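Local coordinates for heterodimeric restriction endonuclease R.BspD6I small subunit (Bacillus sp., PDB 2P14), which serves as the catalytic subunit of a heterodimeric type IIS restriction endonuclease, working with a monomeric site-specific nickase to cleave DNA, at residues D3-Y8 against W23-V28; K31-Y35 against H151-N155; V58-L62 against L71-S75; I102-T106 against K158-I162; V130-T134 against W177-I181. All coordinates share one frame; numbering follows the deposited sequence.

Contact 1 (D3-Y8 against W23-V28); sequences DILDFY and WNTYRV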
# COMPACT_ATOMS: atom_id res chain seq x y z
N ASP A 3 -8.74 14.49 -7.85
CA ASP A 3 -7.52 15.10 -8.44
C ASP A 3 -6.30 14.23 -8.15
O ASP A 3 -5.45 14.03 -9.02
CB ASP A 3 -7.33 16.57 -7.96
CG ASP A 3 -6.92 16.70 -6.49
OD1 ASP A 3 -6.10 17.60 -6.18
OD2 ASP A 3 -7.39 15.92 -5.61
N ILE A 4 -6.25 13.70 -6.93
CA ILE A 4 -5.09 12.90 -6.52
C ILE A 4 -5.16 11.57 -7.28
O ILE A 4 -4.15 11.10 -7.82
CB ILE A 4 -5.06 12.66 -5.00
CG1 ILE A 4 -4.89 13.99 -4.25
CG2 ILE A 4 -3.92 11.70 -4.63
CD1 ILE A 4 -5.16 13.92 -2.77
N LEU A 5 -6.35 10.96 -7.32
CA LEU A 5 -6.50 9.70 -8.03
C LEU A 5 -6.14 9.82 -9.51
O LEU A 5 -5.43 8.96 -10.06
CB LEU A 5 -7.91 9.10 -7.84
CG LEU A 5 -8.30 8.84 -6.38
CD1 LEU A 5 -9.67 8.18 -6.33
CD2 LEU A 5 -7.25 7.98 -5.65
N ASP A 6 -6.61 10.90 -10.15
CA ASP A 6 -6.30 11.14 -11.57
C ASP A 6 -4.81 11.36 -11.77
O ASP A 6 -4.28 11.04 -12.84
CB ASP A 6 -7.07 12.37 -12.11
CG ASP A 6 -8.57 12.17 -12.15
OD1 ASP A 6 -9.04 11.01 -12.13
OD2 ASP A 6 -9.28 13.20 -12.19
N PHE A 7 -4.13 11.94 -10.77
CA PHE A 7 -2.69 12.20 -10.92
C PHE A 7 -1.88 10.92 -11.09
O PHE A 7 -0.80 10.93 -11.69
CB PHE A 7 -2.12 13.09 -9.81
CG PHE A 7 -0.67 13.50 -10.06
CD1 PHE A 7 -0.37 14.54 -10.93
CD2 PHE A 7 0.36 12.85 -9.39
CE1 PHE A 7 0.97 14.92 -11.17
CE2 PHE A 7 1.70 13.21 -9.62
CZ PHE A 7 2.00 14.23 -10.50
N TYR A 8 -2.37 9.79 -10.60
CA TYR A 8 -1.66 8.53 -10.88
C TYR A 8 -1.39 8.31 -12.36
O TYR A 8 -0.40 7.67 -12.72
CB TYR A 8 -2.43 7.32 -10.34
CG TYR A 8 -2.25 7.07 -8.86
CD1 TYR A 8 -3.34 7.15 -7.97
CD2 TYR A 8 -0.99 6.73 -8.34
CE1 TYR A 8 -3.21 6.88 -6.62
CE2 TYR A 8 -0.85 6.49 -6.96
CZ TYR A 8 -1.95 6.56 -6.12
OH TYR A 8 -1.80 6.29 -4.80
N TRP A 23 4.78 9.63 -3.35
CA TRP A 23 4.21 10.89 -2.90
C TRP A 23 2.71 10.98 -3.13
O TRP A 23 1.95 11.43 -2.24
CB TRP A 23 4.93 12.04 -3.61
CG TRP A 23 4.32 13.40 -3.38
CD1 TRP A 23 4.40 14.16 -2.25
CD2 TRP A 23 3.52 14.16 -4.32
NE1 TRP A 23 3.73 15.36 -2.44
CE2 TRP A 23 3.19 15.39 -3.69
CE3 TRP A 23 3.11 13.93 -5.65
CZ2 TRP A 23 2.43 16.38 -4.34
CZ3 TRP A 23 2.35 14.90 -6.28
CH2 TRP A 23 2.02 16.12 -5.63
N ASN A 24 2.25 10.51 -4.29
CA ASN A 24 0.84 10.63 -4.60
C ASN A 24 0.02 9.73 -3.67
O ASN A 24 -1.11 10.10 -3.25
CB ASN A 24 0.56 10.27 -6.05
CG ASN A 24 -0.74 10.90 -6.51
OD1 ASN A 24 -0.97 12.10 -6.28
ND2 ASN A 24 -1.60 10.10 -7.14
N THR A 25 0.60 8.59 -3.33
CA THR A 25 -0.06 7.66 -2.42
C THR A 25 -0.15 8.29 -1.00
O THR A 25 -1.18 8.21 -0.32
CB THR A 25 0.67 6.32 -2.45
OG1 THR A 25 0.72 5.83 -3.79
CG2 THR A 25 -0.07 5.32 -1.55
N TYR A 26 0.93 8.90 -0.53
CA TYR A 26 0.89 9.69 0.69
C TYR A 26 -0.22 10.77 0.64
O TYR A 26 -0.94 10.95 1.64
CB TYR A 26 2.28 10.32 0.86
CG TYR A 26 2.34 11.56 1.73
CD1 TYR A 26 2.37 11.48 3.12
CD2 TYR A 26 2.37 12.82 1.13
CE1 TYR A 26 2.44 12.64 3.91
CE2 TYR A 26 2.45 13.97 1.90
CZ TYR A 26 2.46 13.88 3.27
OH TYR A 26 2.55 15.05 3.99
N ARG A 27 -0.36 11.47 -0.48
CA ARG A 27 -1.45 12.47 -0.60
C ARG A 27 -2.82 11.85 -0.35
O ARG A 27 -3.67 12.48 0.26
CB ARG A 27 -1.43 13.17 -1.96
CG ARG A 27 -0.17 14.02 -2.21
CD ARG A 27 -0.50 15.17 -3.14
NE ARG A 27 -0.83 14.67 -4.47
CZ ARG A 27 -1.43 15.39 -5.42
NH1 ARG A 27 -1.81 16.66 -5.22
NH2 ARG A 27 -1.67 14.84 -6.59
N VAL A 28 -3.04 10.62 -0.83
CA VAL A 28 -4.34 9.94 -0.59
C VAL A 28 -4.58 9.76 0.91
O VAL A 28 -5.65 10.14 1.44
CB VAL A 28 -4.39 8.57 -1.29
CG1 VAL A 28 -5.68 7.81 -0.86
CG2 VAL A 28 -4.37 8.73 -2.76

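Contact 2 (K31-Y35 against H151-N155); sequences KLGSY and HFNPN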
# COMPACT_ATOMS: atom_id res chain seq x y z
N LYS A 31 -5.13 13.00 2.81
CA LYS A 31 -6.47 13.55 2.57
C LYS A 31 -7.57 12.73 3.26
O LYS A 31 -8.58 13.29 3.71
CB LYS A 31 -6.77 13.68 1.09
CG LYS A 31 -7.98 14.56 0.88
CD LYS A 31 -8.00 15.21 -0.43
CE LYS A 31 -9.19 16.14 -0.54
NZ LYS A 31 -9.07 16.95 -1.75
N LEU A 32 -7.39 11.42 3.34
CA LEU A 32 -8.40 10.60 4.06
C LEU A 32 -8.48 11.02 5.51
O LEU A 32 -9.57 10.99 6.12
CB LEU A 32 -8.05 9.12 3.94
CG LEU A 32 -8.32 8.45 2.60
CD1 LEU A 32 -7.75 7.05 2.60
CD2 LEU A 32 -9.81 8.44 2.24
N GLY A 33 -7.33 11.34 6.09
CA GLY A 33 -7.22 11.85 7.44
C GLY A 33 -7.53 10.80 8.51
O GLY A 33 -7.40 9.59 8.26
N SER A 34 -7.87 11.28 9.71
CA SER A 34 -8.30 10.38 10.79
C SER A 34 -7.15 9.54 11.39
O SER A 34 -7.40 8.54 12.05
CB SER A 34 -9.47 9.43 10.35
OG SER A 34 -10.64 10.10 9.86
N TYR A 35 -5.91 9.93 11.12
CA TYR A 35 -4.73 9.23 11.64
C TYR A 35 -4.15 9.89 12.87
O TYR A 35 -4.38 11.09 13.10
CB TYR A 35 -3.61 9.16 10.59
CG TYR A 35 -3.25 10.49 9.95
CD1 TYR A 35 -2.34 11.35 10.55
CD2 TYR A 35 -3.79 10.85 8.72
CE1 TYR A 35 -2.00 12.57 9.95
CE2 TYR A 35 -3.48 12.05 8.12
CZ TYR A 35 -2.59 12.90 8.74
OH TYR A 35 -2.29 14.10 8.10
N HIS A 151 -17.93 9.79 6.13
CA HIS A 151 -16.77 10.10 6.98
C HIS A 151 -15.82 8.93 6.86
O HIS A 151 -16.25 7.78 6.78
CB HIS A 151 -17.20 10.26 8.45
CG HIS A 151 -16.05 10.46 9.40
ND1 HIS A 151 -15.62 9.49 10.27
CD2 HIS A 151 -15.23 11.53 9.59
CE1 HIS A 151 -14.58 9.94 10.96
NE2 HIS A 151 -14.33 11.18 10.56
N PHE A 152 -14.52 9.23 6.83
CA PHE A 152 -13.56 8.16 6.79
C PHE A 152 -13.38 7.53 8.16
O PHE A 152 -12.90 8.18 9.10
CB PHE A 152 -12.22 8.63 6.22
CG PHE A 152 -11.15 7.58 6.26
CD1 PHE A 152 -11.36 6.35 5.64
CD2 PHE A 152 -9.97 7.80 6.96
CE1 PHE A 152 -10.37 5.35 5.72
CE2 PHE A 152 -9.01 6.83 7.03
CZ PHE A 152 -9.20 5.62 6.40
N ASN A 153 -13.75 6.25 8.26
CA ASN A 153 -13.53 5.49 9.47
C ASN A 153 -12.36 4.51 9.27
O ASN A 153 -12.53 3.51 8.57
CB ASN A 153 -14.81 4.73 9.83
CG ASN A 153 -14.68 3.93 11.11
OD1 ASN A 153 -13.65 3.90 11.76
ND2 ASN A 153 -15.79 3.29 11.51
N PRO A 154 -11.19 4.77 9.87
CA PRO A 154 -10.05 3.85 9.70
C PRO A 154 -10.42 2.40 10.05
O PRO A 154 -9.88 1.47 9.45
CB PRO A 154 -9.02 4.39 10.70
CG PRO A 154 -9.35 5.88 10.81
CD PRO A 154 -10.87 5.89 10.78
N ASN A 155 -11.34 2.19 11.00
CA ASN A 155 -11.71 0.83 11.35
C ASN A 155 -12.42 0.07 10.24
O ASN A 155 -12.31 -1.16 10.16
CB ASN A 155 -12.53 0.82 12.64
CG ASN A 155 -11.84 1.55 13.76
OD1 ASN A 155 -12.37 2.54 14.32
ND2 ASN A 155 -10.64 1.09 14.10

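Contact 3 (V58-L62 against L71-S75); sequences VEDIL and LIECS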
# COMPACT_ATOMS: atom_id res chain seq x y z
N VAL A 58 13.50 1.44 5.94
CA VAL A 58 12.21 1.93 6.47
C VAL A 58 11.17 1.95 5.35
O VAL A 58 11.45 2.36 4.22
CB VAL A 58 12.37 3.32 7.08
CG1 VAL A 58 11.01 3.89 7.56
CG2 VAL A 58 13.38 3.23 8.25
N GLU A 59 9.95 1.53 5.70
CA GLU A 59 8.81 1.57 4.76
C GLU A 59 8.59 2.93 4.08
O GLU A 59 8.89 4.00 4.64
CB GLU A 59 7.52 1.14 5.49
CG GLU A 59 7.17 2.00 6.70
CD GLU A 59 7.85 1.55 8.03
OE1 GLU A 59 8.76 0.67 8.01
OE2 GLU A 59 7.47 2.12 9.08
N ASP A 60 8.02 2.89 2.87
CA ASP A 60 7.79 4.13 2.13
C ASP A 60 6.91 5.14 2.86
O ASP A 60 7.19 6.34 2.86
CB ASP A 60 7.16 3.86 0.75
CG ASP A 60 8.08 3.07 -0.18
OD1 ASP A 60 9.28 2.97 0.07
OD2 ASP A 60 7.58 2.51 -1.18
N ILE A 61 5.84 4.65 3.49
CA ILE A 61 4.87 5.48 4.22
C ILE A 61 4.37 4.65 5.38
O ILE A 61 4.13 3.46 5.22
CB ILE A 61 3.64 5.90 3.36
CG1 ILE A 61 4.09 6.56 2.05
CG2 ILE A 61 2.72 6.86 4.12
CD1 ILE A 61 3.04 6.41 0.94
N LEU A 62 4.25 5.29 6.54
CA LEU A 62 3.58 4.64 7.68
C LEU A 62 2.40 5.51 8.06
O LEU A 62 2.55 6.72 8.20
CB LEU A 62 4.52 4.53 8.89
CG LEU A 62 3.89 4.07 10.20
CD1 LEU A 62 3.44 2.57 10.10
CD2 LEU A 62 4.92 4.30 11.34
N LEU A 71 1.55 -0.03 6.90
CA LEU A 71 2.82 0.32 6.23
C LEU A 71 2.47 0.28 4.76
O LEU A 71 1.95 -0.71 4.26
CB LEU A 71 3.89 -0.71 6.53
CG LEU A 71 4.58 -0.65 7.89
CD1 LEU A 71 3.57 -1.07 8.97
CD2 LEU A 71 5.76 -1.57 7.92
N ILE A 72 2.77 1.35 4.03
CA ILE A 72 2.44 1.41 2.63
C ILE A 72 3.73 1.39 1.81
O ILE A 72 4.66 2.21 2.05
CB ILE A 72 1.58 2.63 2.29
CG1 ILE A 72 0.28 2.63 3.12
CG2 ILE A 72 1.22 2.60 0.82
CD1 ILE A 72 0.11 3.86 3.92
N GLU A 73 3.82 0.41 0.92
CA GLU A 73 5.01 0.17 0.09
C GLU A 73 4.57 0.37 -1.36
O GLU A 73 3.64 -0.28 -1.78
CB GLU A 73 5.56 -1.23 0.30
CG GLU A 73 5.83 -1.55 1.77
CD GLU A 73 7.10 -0.98 2.33
OE1 GLU A 73 7.71 -0.02 1.77
OE2 GLU A 73 7.49 -1.48 3.38
N CYS A 74 5.24 1.25 -2.10
CA CYS A 74 4.83 1.61 -3.44
C CYS A 74 5.93 1.18 -4.41
O CYS A 74 7.11 1.43 -4.16
CB CYS A 74 4.71 3.14 -3.55
SG CYS A 74 3.36 3.75 -2.47
N SER A 75 5.54 0.53 -5.50
CA SER A 75 6.52 0.19 -6.53
C SER A 75 5.92 0.18 -7.92
O SER A 75 4.86 -0.38 -8.13
CB SER A 75 7.11 -1.20 -6.27
OG SER A 75 8.15 -1.44 -7.22

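Contact 4 (I102-T106 against K158-I162); sequences IEAYT and KEILI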
# COMPACT_ATOMS: atom_id res chain seq x y z
N ILE A 102 2.05 -3.94 17.87
CA ILE A 102 0.90 -3.15 17.42
C ILE A 102 0.30 -3.84 16.21
O ILE A 102 1.02 -4.32 15.31
CB ILE A 102 1.36 -1.72 17.03
CG1 ILE A 102 1.94 -1.00 18.27
CG2 ILE A 102 0.21 -0.91 16.38
CD1 ILE A 102 2.73 0.26 17.96
N GLU A 103 -1.01 -3.93 16.17
CA GLU A 103 -1.67 -4.52 15.00
C GLU A 103 -1.28 -3.71 13.74
O GLU A 103 -1.47 -2.49 13.72
CB GLU A 103 -3.19 -4.58 15.21
CG GLU A 103 -3.89 -5.32 14.09
CD GLU A 103 -5.42 -5.33 14.20
OE1 GLU A 103 -5.94 -4.69 15.14
OE2 GLU A 103 -6.08 -5.95 13.32
N ALA A 104 -0.80 -4.41 12.70
CA ALA A 104 -0.30 -3.71 11.50
C ALA A 104 -0.43 -4.59 10.26
O ALA A 104 -0.31 -5.83 10.35
CB ALA A 104 1.16 -3.26 11.69
N TYR A 105 -0.68 -3.91 9.13
CA TYR A 105 -0.81 -4.53 7.82
C TYR A 105 0.09 -3.76 6.89
O TYR A 105 0.25 -2.54 7.06
CB TYR A 105 -2.29 -4.42 7.32
CG TYR A 105 -3.19 -5.10 8.31
CD1 TYR A 105 -3.39 -6.49 8.25
CD2 TYR A 105 -3.76 -4.39 9.33
CE1 TYR A 105 -4.13 -7.14 9.18
CE2 TYR A 105 -4.53 -5.05 10.30
CZ TYR A 105 -4.70 -6.43 10.19
OH TYR A 105 -5.43 -7.15 11.14
N THR A 106 0.63 -4.44 5.89
CA THR A 106 1.24 -3.71 4.78
C THR A 106 0.29 -3.66 3.61
O THR A 106 -0.31 -4.68 3.26
CB THR A 106 2.54 -4.38 4.34
OG1 THR A 106 3.52 -4.15 5.36
CG2 THR A 106 3.04 -3.77 3.04
N LYS A 158 -9.63 -1.06 8.10
CA LYS A 158 -9.04 -2.28 8.68
C LYS A 158 -9.88 -3.53 8.32
O LYS A 158 -9.32 -4.57 7.92
CB LYS A 158 -8.88 -2.15 10.20
CG LYS A 158 -8.05 -3.33 10.77
CD LYS A 158 -7.78 -3.25 12.25
CE LYS A 158 -8.86 -4.06 12.98
NZ LYS A 158 -8.63 -4.07 14.45
N GLU A 159 -11.20 -3.45 8.47
CA GLU A 159 -12.05 -4.60 8.13
C GLU A 159 -11.91 -5.02 6.67
O GLU A 159 -11.88 -6.22 6.34
CB GLU A 159 -13.52 -4.30 8.45
CG GLU A 159 -13.83 -4.29 9.94
CD GLU A 159 -15.31 -4.05 10.19
OE1 GLU A 159 -16.03 -3.78 9.20
OE2 GLU A 159 -15.73 -4.14 11.37
N ILE A 160 -11.81 -4.03 5.78
CA ILE A 160 -11.68 -4.32 4.35
C ILE A 160 -10.33 -4.99 4.08
O ILE A 160 -10.26 -5.98 3.35
CB ILE A 160 -11.83 -3.03 3.52
CG1 ILE A 160 -13.29 -2.60 3.47
CG2 ILE A 160 -11.28 -3.20 2.11
CD1 ILE A 160 -13.45 -1.11 3.22
N LEU A 161 -9.26 -4.46 4.67
CA LEU A 161 -7.92 -5.06 4.47
C LEU A 161 -7.91 -6.51 4.97
O LEU A 161 -7.33 -7.39 4.32
CB LEU A 161 -6.85 -4.24 5.18
CG LEU A 161 -6.56 -2.87 4.56
CD1 LEU A 161 -5.51 -2.19 5.40
CD2 LEU A 161 -6.09 -3.01 3.08
N ILE A 162 -8.59 -6.79 6.10
CA ILE A 162 -8.63 -8.17 6.63
C ILE A 162 -9.39 -9.08 5.65
O ILE A 162 -8.95 -10.20 5.37
CB ILE A 162 -9.22 -8.21 8.05
CG1 ILE A 162 -8.26 -7.50 9.01
CG2 ILE A 162 -9.54 -9.67 8.47
CD1 ILE A 162 -8.84 -7.27 10.40

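Contact 5 (V130-T134 against W177-I181); sequences VIPLT and WLTFI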
# COMPACT_ATOMS: atom_id res chain seq x y z
N VAL A 130 0.24 -8.92 4.37
CA VAL A 130 0.47 -7.97 3.29
C VAL A 130 -0.69 -8.07 2.31
O VAL A 130 -1.03 -9.17 1.82
CB VAL A 130 1.81 -8.24 2.57
CG1 VAL A 130 2.00 -7.17 1.47
CG2 VAL A 130 3.01 -8.21 3.56
N ILE A 131 -1.30 -6.93 1.99
CA ILE A 131 -2.37 -6.93 1.00
C ILE A 131 -1.89 -6.16 -0.23
O ILE A 131 -1.68 -4.95 -0.15
CB ILE A 131 -3.67 -6.30 1.53
CG1 ILE A 131 -4.16 -6.99 2.81
CG2 ILE A 131 -4.74 -6.37 0.45
CD1 ILE A 131 -3.55 -6.42 4.11
N PRO A 132 -1.74 -6.87 -1.36
CA PRO A 132 -1.30 -6.23 -2.61
C PRO A 132 -2.48 -5.68 -3.38
O PRO A 132 -3.46 -6.41 -3.60
CB PRO A 132 -0.66 -7.40 -3.40
CG PRO A 132 -1.56 -8.59 -3.00
CD PRO A 132 -1.99 -8.32 -1.56
N LEU A 133 -2.39 -4.41 -3.81
CA LEU A 133 -3.41 -3.80 -4.64
C LEU A 133 -2.77 -3.22 -5.89
O LEU A 133 -1.66 -2.64 -5.82
CB LEU A 133 -4.14 -2.68 -3.90
CG LEU A 133 -4.97 -3.04 -2.66
CD1 LEU A 133 -5.71 -1.80 -2.12
CD2 LEU A 133 -5.97 -4.17 -2.93
N THR A 134 -3.47 -3.31 -7.02
CA THR A 134 -3.07 -2.50 -8.17
C THR A 134 -3.55 -1.08 -7.96
O THR A 134 -4.46 -0.81 -7.15
CB THR A 134 -3.64 -3.01 -9.48
OG1 THR A 134 -5.07 -2.84 -9.44
CG2 THR A 134 -3.25 -4.46 -9.71
N TRP A 177 -6.26 -15.91 -4.65
CA TRP A 177 -6.24 -14.73 -3.83
C TRP A 177 -6.33 -13.49 -4.69
O TRP A 177 -7.14 -12.57 -4.40
CB TRP A 177 -4.91 -14.70 -3.04
CG TRP A 177 -4.73 -13.55 -2.07
CD1 TRP A 177 -5.72 -12.82 -1.43
CD2 TRP A 177 -3.48 -13.05 -1.60
NE1 TRP A 177 -5.15 -11.91 -0.58
CE2 TRP A 177 -3.78 -12.03 -0.66
CE3 TRP A 177 -2.13 -13.36 -1.87
CZ2 TRP A 177 -2.77 -11.32 0.01
CZ3 TRP A 177 -1.14 -12.66 -1.20
CH2 TRP A 177 -1.46 -11.65 -0.28
N LEU A 178 -5.47 -13.41 -5.70
CA LEU A 178 -5.48 -12.21 -6.52
C LEU A 178 -6.82 -12.06 -7.29
O LEU A 178 -7.32 -10.94 -7.49
CB LEU A 178 -4.30 -12.17 -7.48
CG LEU A 178 -2.89 -12.09 -6.89
CD1 LEU A 178 -1.84 -11.95 -8.04
CD2 LEU A 178 -2.75 -10.95 -5.83
N THR A 179 -7.39 -13.19 -7.71
CA THR A 179 -8.73 -13.17 -8.31
C THR A 179 -9.78 -12.60 -7.35
O THR A 179 -10.60 -11.77 -7.74
CB THR A 179 -9.15 -14.57 -8.77
OG1 THR A 179 -8.18 -15.03 -9.74
CG2 THR A 179 -10.57 -14.55 -9.40
N PHE A 180 -9.68 -12.98 -6.09
CA PHE A 180 -10.65 -12.49 -5.11
C PHE A 180 -10.56 -10.98 -4.95
O PHE A 180 -11.57 -10.28 -4.85
CB PHE A 180 -10.43 -13.18 -3.76
CG PHE A 180 -11.31 -12.65 -2.69
CD1 PHE A 180 -12.61 -13.14 -2.55
CD2 PHE A 180 -10.86 -11.65 -1.81
CE1 PHE A 180 -13.45 -12.63 -1.58
CE2 PHE A 180 -11.69 -11.15 -0.82
CZ PHE A 180 -12.99 -11.65 -0.70
N ILE A 181 -9.33 -10.47 -4.90
CA ILE A 181 -9.15 -9.02 -4.73
C ILE A 181 -9.74 -8.25 -5.90
O ILE A 181 -10.52 -7.30 -5.71
CB ILE A 181 -7.67 -8.71 -4.51
CG1 ILE A 181 -7.19 -9.33 -3.21
CG2 ILE A 181 -7.44 -7.19 -4.46
CD1 ILE A 181 -5.67 -9.19 -2.96

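Contact 1 (D3-Y8 against W23-V28)
Asn24 reaches across to Ile4, Phe7 and Tyr8, and its amide is used at both ends. With CG anti to the backbone N (chi1 -158°), the amide stands out from helix 17-32 toward the short N-terminal helix 2-7, which runs nearly antiparallel to it. ND2 gives a bond to Ile4 O at 2.8 Å, almost straight at 173°, meeting the carbonyl from above its plane. The same nitrogen stands over the centre of the Tyr8 ring, with the amide roughly upright on that face.

The amide oxygen serves Arg27 one turn along. NE and NH2 of Arg27 both donate to Asn24 OD1, at 3.1 and 2.8 Å, gripping it side-on in the guanidinium plane. That plane is a layer in a sandwich: Trp23 CH2 covers one face and Ile4 CG1 the other, while Phe7 CB sits at its edge. Beside it Trp23 turns an edge to the face of Phe7 in an offset edge-to-face pair, planes 88° apart. Deeper in, Ile4 CG2 meets Val28 CG2 at 3.5 Å.

Tyr8 OH donates to Thr25 OG1 (2.8 Å), and Thr25 OG1 is also bonded to Phe21 O, so the two hydroxyls and the Asn24 amide all have hydrogen-bonding partners. Three bonds fix the rotation of the Asn24 amide, and the Arg27 charge is probably steadied by that oxygen, with Asp3 too distant for a salt bridge.

Contact 2 (K31-Y35 against H151-N155)
Phe152 packs against the C-terminal end of helix 17-32, where Leu32 is the last helical residue and Gly33 breaks away with positive phi. The other partner is the N-cap turn of helix 154-165, so the contact joins the end of one helix to the start of another.

The apolar part centres on the Phe152 ring. Its CG is anti to the backbone N (chi1 175°), which turns the ring toward Leu32, and Leu32 CB lies over one face in a CH-pi contact, 4.1 Å from the centroid. Pro154 N stands over the opposite face. Pro154 also reaches over to the loop, its CG 3.6 Å from Ser34 CB. Tyr65, from a loop, touches both Phe152 and Pro154 and adds to this packing.

One polar atom meets the ring at its rim. Gly33 O faces the weakly positive C-H edge near the ring plane, 3.4 Å from Phe152 CD2; Leu32 O, 3.3 Å from Phe152 CD2, is displaced out of that plane. Replacing Phe152 by an alanine would probably open a gap between Leu32 and Pro154 and leave Gly33 O without the aromatic rim it now faces. A bond from Ser34 OG to Phe152 O is doubtful, because the serine has two conformers and its proton another possible acceptor.

The remaining interaction is local to the second helix. Asn153, at the N-cap, accepts from the backbone: Asn155 N donates to Asn153 OD1 at 3.0 Å, coming from well above the plane of the side-chain carbonyl.

Contact 3 (V58-L62 against L71-S75)
Glu59 folds over Leu71 because its CG lies in the crowded position between backbone N and carbonyl carbon (chi1 58°) and the chain bends again at chi2. Its CG comes 3.9 Å from Leu71 CG. Glu73 is bent as well (chi2 -79°), which doubles its carboxylate back over the loop ahead of strand 61-64: Asp60 N donates to Glu73 OE1 at 3.1 Å, from above the carboxylate plane, while OE2 is bonded to His93. Asp60 answers in the other direction. Its OD2 takes the Cys74 N-H on the anti side, at 2.8 Å and nearly straight (175°), and the two carboxylate planes stand almost at right angles. An alanine in place of Glu73 would probably leave Asp60 N and His93 without their acceptor and the loop freer to shift.

Further along the hairpin, Ile61 and Ile72 form a hydrogen-bonded antiparallel pair (Ile72 N to Ile61 O, 2.8 Å), and Leu62 CD1 meets Leu71 CD1 at 3.8 Å across the next, non-hydrogen-bonded one.

A sulfate lies about 6 Å from the Asp60 side chain. Two acidic residues converging from a beta hairpin are consistent with the metal-binding site of PD-(D/E)XK nucleases, the clan to which this family belongs.

Contact 4 (I102-T106 against K158-I162)
Glu103 is stretched out, CG anti to the backbone N (chi1 -174°), whereas Lys158 leaves its helix extended and then bends at chi3 (95°); the two chains come from opposite directions and meet at their charged ends. Lys158 NZ forms a salt bridge with Glu103 OE1 at 2.8 Å, approaching on the syn side and a little out of the carboxylate plane. The other oxygen is taken by a neighbour two residues on: Tyr105 OH donates to the anti lone pair of Glu103 OE2, at 2.6 Å, with that oxygen lying at the edge of the tyrosine ring in its plane.

Tyr105 projects from strand 104-110 toward helix 154-165. Lys158 CG rests 3.9 Å from Tyr105 CE2, and Ile162 brings CD1 to within 3.5 Å of Tyr105 OH. Nearer the strand, Leu161 CD1 makes a looser contact with Tyr105 CB at 4.4 Å. Phe68, from the hairpin turn, touches Glu103, Tyr105 and Lys158 together. Helix 154-165 thus lies across one face of the central sheet; its segment 158-162 is inclined at 59° to strand residues 104-106.

With one oxygen held by an ammonium and the other by a phenol, the Glu103 carboxylate is probably held against rotation, and both partners would probably favour its ionised form.

Contact 5 (V130-T134 against W177-I181)
Val130 O is met by two atoms of one ring: CZ2 and CH2 of Trp177 each lie 3.3 Å from it, and the oxygen sits at the indole edge, near its plane. No hydrogen bond crosses this contact; this carbonyl meets the aromatic C-H rim instead. The indole's own N-H is used elsewhere, with Trp177 NE1 bonded to Leu164 O, and Lys125 makes a cation-pi contact with the ring.

Pro132 lies over a face of the same indole, toward its rim. Its CD is 3.5 Å from Trp177 CZ2, and its CG leans further on, 3.9 Å from Leu178 CD2. Trp177 holds its CG anti to the backbone N (chi1 -178°), which carries the ring out toward the strand.

Strand 130-134 is the outermost on its side of the five-stranded mixed sheet, and helix 174-184 covers that border; the axes of residues 130-134 and of residues 177-181 come within 9.7 Å and are inclined at 58°. Ile131 and Leu133 make the backbone bonds to strand 104-110, so the alternate residues, Val130 and Pro132, turn their carbonyls outward to the helix. A proline fits there, since the N-H it lacks would point away from the neighbouring strand.

Ile181 continues the packing one turn beyond Trp177. Its CD1 touches Pro132 O at 3.6 Å. The other branch, CG2, meets Leu133 CD2 at 3.7 Å, the two side chains crossing at about a right angle. Ile121, from helix 115-121, touches Val130, Pro132 and Trp177.

How the contacts relate
From the N terminus, contact 1 closes first, a short loop bringing helix 2-7 onto helix 17-32. That second helix runs on into contact 2, whose wide loop ends only at residues 151-155, and contact 3, the 61-64/69-75 hairpin, lies wholly within it. Contact 4 starts inside contact 2 and finishes after it on the same helix 154-165, so the two cross. Contact 5 crosses both, from the edge strand to helix 174-184. Contacts 3, 4 and 5 share the central sheet: Leu71 joins Tyr105, and Thr106 joins Ile131, by probable backbone hydrogen bonds. Thr25 of contact 1 packs on Ile72 and Cys74 of contact 3, linking the N-terminal helices to the sheet.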